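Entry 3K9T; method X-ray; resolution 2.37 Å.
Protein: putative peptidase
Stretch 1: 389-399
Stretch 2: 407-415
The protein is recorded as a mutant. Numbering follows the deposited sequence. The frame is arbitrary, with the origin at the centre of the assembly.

Stretch 1 389-399: EFAMFWVLNMS
Stretch 2 407-415: DIAYKSGME

Two helices of one chain pack through apolar side chains, with no hydrogen bond between them. Stretch 1 is helical from Glu 389 to Met 398, with phi/psi near -65/-42 from Phe 390 to Asn 397 and -96/-4 at Met 398, held by i to i+4 backbone bonds such as Val 395 N to Ala 391 O, 3.0 Å; Ser 399 leaves the helix at -82/74. Stretch 2 continues an earlier helix from Asp 407 and leaves helical geometry at Gly 413. The axes approach to 10.0 Å, with 119° between their N-to-C directions. Register is set by two CA pairs: Val 395 CA lies 6.7 Å from Ile 408 CA. Ala 391 CA lies 7.7 Å from Met 414 CA. Together the stretches bury 500 Å².

Asp 407 (chi1 m) offers its backbone: its O lies 4.0 Å from CE of Met 398, a selenomethionine with chi angles m, t, p. Ile 408 (m, t) points sideways yet has the largest covered area. Its CG2 meets Trp 394 CB at 3.8 Å and Val 395 CG2 (Val 395 chi1 t) at 4.4 Å, its CG1 meets Met 398 CB at 3.7 Å, and its CD1 lies 3.9 Å from Ser 399 OG. That hydroxyl (chi1 m) donates to Val 395 O at 2.7 Å, satisfying its proton within stretch 1.

Ala 409 and Tyr 410 point away from stretch 1. Lys 411 starts toward it, but its end leads away, so the aliphatic part makes the contact: CB is 3.8 Å from Met 398 CE, and CG is 4.1 Å from Trp 394 CZ3. Its chi1 is t and chi2 100°; Lys 411 N bonds Asp 407 O at 2.9 Å.

Ser 412 (chi1 p) lays its CB over one face of the Trp 394 indole (chi1 -88°, chi2 117°), 3.4 Å from the centroid of the five-membered ring and 12° off the normal, a CH-pi contact. Ser 412 OG accepts from Met 414 N at 3.0 Å, bracing the turn through Gly 413, whose positive phi (71/12) favours glycine.

Met 414, a selenomethionine with phi/psi -97/158 and chi angles m, t, t, extends back toward stretch 1. Its CE reaches Phe 390 CB (Phe 390 chi1 m) at 3.4 Å and, near the plane of the indole, Trp 394 CD1 at 4.1 Å; its SE lies 4.0 Å from Ala 391 CB. The same SE is 5.1 Å from the centroid of the Trp 394 five-membered ring, an oblique sulfur-aromatic-type approach. Glu 415 (chi1 t), beyond the contact, is the N-cap of the next helix.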

# COMPACT_ATOMS: atom_id res chain seq x y z
N GLU A 389 18.28 -0.16 -25.64
CA GLU A 389 18.20 -1.58 -25.32
C GLU A 389 17.46 -1.93 -24.03
O GLU A 389 16.85 -2.99 -23.93
CB GLU A 389 19.60 -2.19 -25.33
CG GLU A 389 20.66 -1.36 -24.63
CD GLU A 389 21.73 -2.23 -24.02
OE1 GLU A 389 21.96 -3.33 -24.56
OE2 GLU A 389 22.33 -1.83 -22.99
N PHE A 390 17.47 -1.03 -23.06
CA PHE A 390 16.77 -1.27 -21.79
C PHE A 390 15.27 -1.33 -22.00
O PHE A 390 14.64 -2.27 -21.56
CB PHE A 390 17.13 -0.21 -20.76
CG PHE A 390 18.58 -0.11 -20.53
CD1 PHE A 390 19.21 -1.03 -19.72
CD2 PHE A 390 19.34 0.85 -21.21
CE1 PHE A 390 20.59 -0.97 -19.52
CE2 PHE A 390 20.71 0.92 -21.03
CZ PHE A 390 21.34 0.00 -20.18
N ALA A 391 14.71 -0.35 -22.69
CA ALA A 391 13.30 -0.42 -23.03
C ALA A 391 12.97 -1.75 -23.78
O ALA A 391 11.95 -2.42 -23.53
CB ALA A 391 12.89 0.80 -23.92
N MSE A 392 13.83 -2.14 -24.70
CA MSE A 392 13.51 -3.33 -25.51
C MSE A 392 13.42 -4.56 -24.64
O MSE A 392 12.49 -5.35 -24.81
CB MSE A 392 14.53 -3.54 -26.63
CG MSE A 392 14.38 -2.51 -27.70
SE MSE A 392 15.33 -2.92 -29.32
CE MSE A 392 16.78 -4.11 -28.76
N PHE A 393 14.39 -4.70 -23.71
CA PHE A 393 14.43 -5.86 -22.81
C PHE A 393 13.19 -5.96 -21.93
O PHE A 393 12.74 -7.07 -21.64
CB PHE A 393 15.68 -5.84 -21.94
CG PHE A 393 16.96 -6.15 -22.68
CD1 PHE A 393 17.08 -7.30 -23.44
CD2 PHE A 393 18.07 -5.31 -22.55
CE1 PHE A 393 18.27 -7.59 -24.11
CE2 PHE A 393 19.25 -5.58 -23.22
CZ PHE A 393 19.36 -6.74 -23.99
N TRP A 394 12.66 -4.82 -21.49
CA TRP A 394 11.38 -4.80 -20.77
C TRP A 394 10.22 -5.28 -21.62
O TRP A 394 9.41 -6.07 -21.14
CB TRP A 394 11.04 -3.40 -20.28
CG TRP A 394 11.58 -3.07 -18.94
CD1 TRP A 394 12.48 -2.10 -18.65
CD2 TRP A 394 11.26 -3.72 -17.72
NE1 TRP A 394 12.74 -2.09 -17.31
CE2 TRP A 394 12.00 -3.07 -16.71
CE3 TRP A 394 10.44 -4.79 -17.38
CZ2 TRP A 394 11.91 -3.43 -15.36
CZ3 TRP A 394 10.37 -5.18 -16.04
CH2 TRP A 394 11.10 -4.51 -15.05
N VAL A 395 10.13 -4.77 -22.85
CA VAL A 395 9.06 -5.16 -23.76
C VAL A 395 9.10 -6.66 -24.04
O VAL A 395 8.08 -7.34 -24.01
CB VAL A 395 9.09 -4.38 -25.06
CG1 VAL A 395 8.13 -5.01 -26.04
CG2 VAL A 395 8.71 -2.94 -24.82
N LEU A 396 10.29 -7.19 -24.29
CA LEU A 396 10.42 -8.63 -24.54
C LEU A 396 10.05 -9.42 -23.31
O LEU A 396 9.37 -10.45 -23.39
CB LEU A 396 11.84 -8.99 -24.98
CG LEU A 396 12.22 -8.48 -26.38
CD1 LEU A 396 13.72 -8.43 -26.57
CD2 LEU A 396 11.58 -9.39 -27.42
N ASN A 397 10.48 -8.92 -22.16
CA ASN A 397 10.36 -9.66 -20.95
C ASN A 397 8.93 -9.73 -20.46
O ASN A 397 8.47 -10.79 -20.01
CB ASN A 397 11.30 -9.11 -19.89
CG ASN A 397 11.10 -9.78 -18.57
OD1 ASN A 397 10.24 -9.35 -17.81
ND2 ASN A 397 11.87 -10.84 -18.29
N MSE A 398 8.21 -8.63 -20.59
CA MSE A 398 6.83 -8.58 -20.11
C MSE A 398 5.75 -8.86 -21.16
O MSE A 398 4.59 -8.90 -20.80
CB MSE A 398 6.56 -7.23 -19.46
CG MSE A 398 7.27 -7.08 -18.11
SE MSE A 398 6.96 -5.33 -17.38
CE MSE A 398 5.10 -5.60 -16.81
N SER A 399 6.09 -9.04 -22.44
CA SER A 399 5.06 -9.30 -23.44
C SER A 399 4.65 -10.78 -23.46
O SER A 399 5.00 -11.55 -24.38
CB SER A 399 5.49 -8.80 -24.81
OG SER A 399 5.51 -7.39 -24.81
N ASP A 407 1.35 -0.90 -19.13
CA ASP A 407 1.77 -1.77 -18.02
C ASP A 407 3.28 -1.83 -17.90
O ASP A 407 3.84 -1.76 -16.80
CB ASP A 407 1.21 -3.19 -18.20
CG ASP A 407 -0.30 -3.28 -17.97
OD1 ASP A 407 -0.90 -2.41 -17.27
OD2 ASP A 407 -0.89 -4.26 -18.48
N ILE A 408 3.93 -1.93 -19.05
CA ILE A 408 5.37 -2.08 -19.10
C ILE A 408 5.99 -0.72 -18.72
O ILE A 408 6.94 -0.65 -17.93
CB ILE A 408 5.81 -2.64 -20.50
CG1 ILE A 408 5.19 -4.03 -20.74
CG2 ILE A 408 7.32 -2.75 -20.63
CD1 ILE A 408 5.18 -4.46 -22.21
N ALA A 409 5.40 0.37 -19.23
CA ALA A 409 5.91 1.69 -18.91
C ALA A 409 5.82 1.90 -17.41
O ALA A 409 6.77 2.39 -16.80
CB ALA A 409 5.14 2.76 -19.65
N TYR A 410 4.70 1.53 -16.81
CA TYR A 410 4.55 1.65 -15.35
C TYR A 410 5.55 0.80 -14.59
O TYR A 410 6.28 1.34 -13.77
CB TYR A 410 3.13 1.33 -14.86
CG TYR A 410 2.26 2.56 -14.70
CD1 TYR A 410 2.32 3.34 -13.56
CD2 TYR A 410 1.38 2.94 -15.70
CE1 TYR A 410 1.52 4.48 -13.42
CE2 TYR A 410 0.57 4.04 -15.57
CZ TYR A 410 0.65 4.83 -14.45
OH TYR A 410 -0.18 5.93 -14.37
N LYS A 411 5.60 -0.51 -14.84
CA LYS A 411 6.55 -1.41 -14.13
C LYS A 411 8.02 -0.98 -14.32
O LYS A 411 8.79 -0.99 -13.38
CB LYS A 411 6.36 -2.88 -14.54
CG LYS A 411 7.23 -3.88 -13.77
CD LYS A 411 6.48 -4.61 -12.65
CE LYS A 411 6.09 -6.02 -13.06
NZ LYS A 411 5.20 -6.68 -12.07
N SER A 412 8.38 -0.61 -15.54
CA SER A 412 9.75 -0.16 -15.83
C SER A 412 10.07 1.23 -15.26
O SER A 412 11.23 1.63 -15.19
CB SER A 412 10.00 -0.15 -17.36
OG SER A 412 9.30 0.90 -18.04
N GLY A 413 9.06 2.00 -14.92
CA GLY A 413 9.30 3.37 -14.53
C GLY A 413 9.71 4.24 -15.70
O GLY A 413 10.15 5.38 -15.52
N MSE A 414 9.57 3.72 -16.91
CA MSE A 414 10.02 4.49 -18.06
C MSE A 414 8.84 5.23 -18.68
O MSE A 414 7.68 4.87 -18.50
CB MSE A 414 10.72 3.61 -19.10
CG MSE A 414 11.97 2.90 -18.61
SE MSE A 414 12.65 1.77 -20.00
CE MSE A 414 14.42 1.39 -19.40
N GLU A 415 9.19 6.28 -19.40
CA GLU A 415 8.25 7.05 -20.16
C GLU A 415 7.58 6.22 -21.28
O GLU A 415 8.19 5.36 -21.90
CB GLU A 415 9.00 8.24 -20.73
CG GLU A 415 8.10 9.34 -21.17
CD GLU A 415 7.98 9.38 -22.63
OE1 GLU A 415 9.06 9.42 -23.25
OE2 GLU A 415 6.83 9.40 -23.13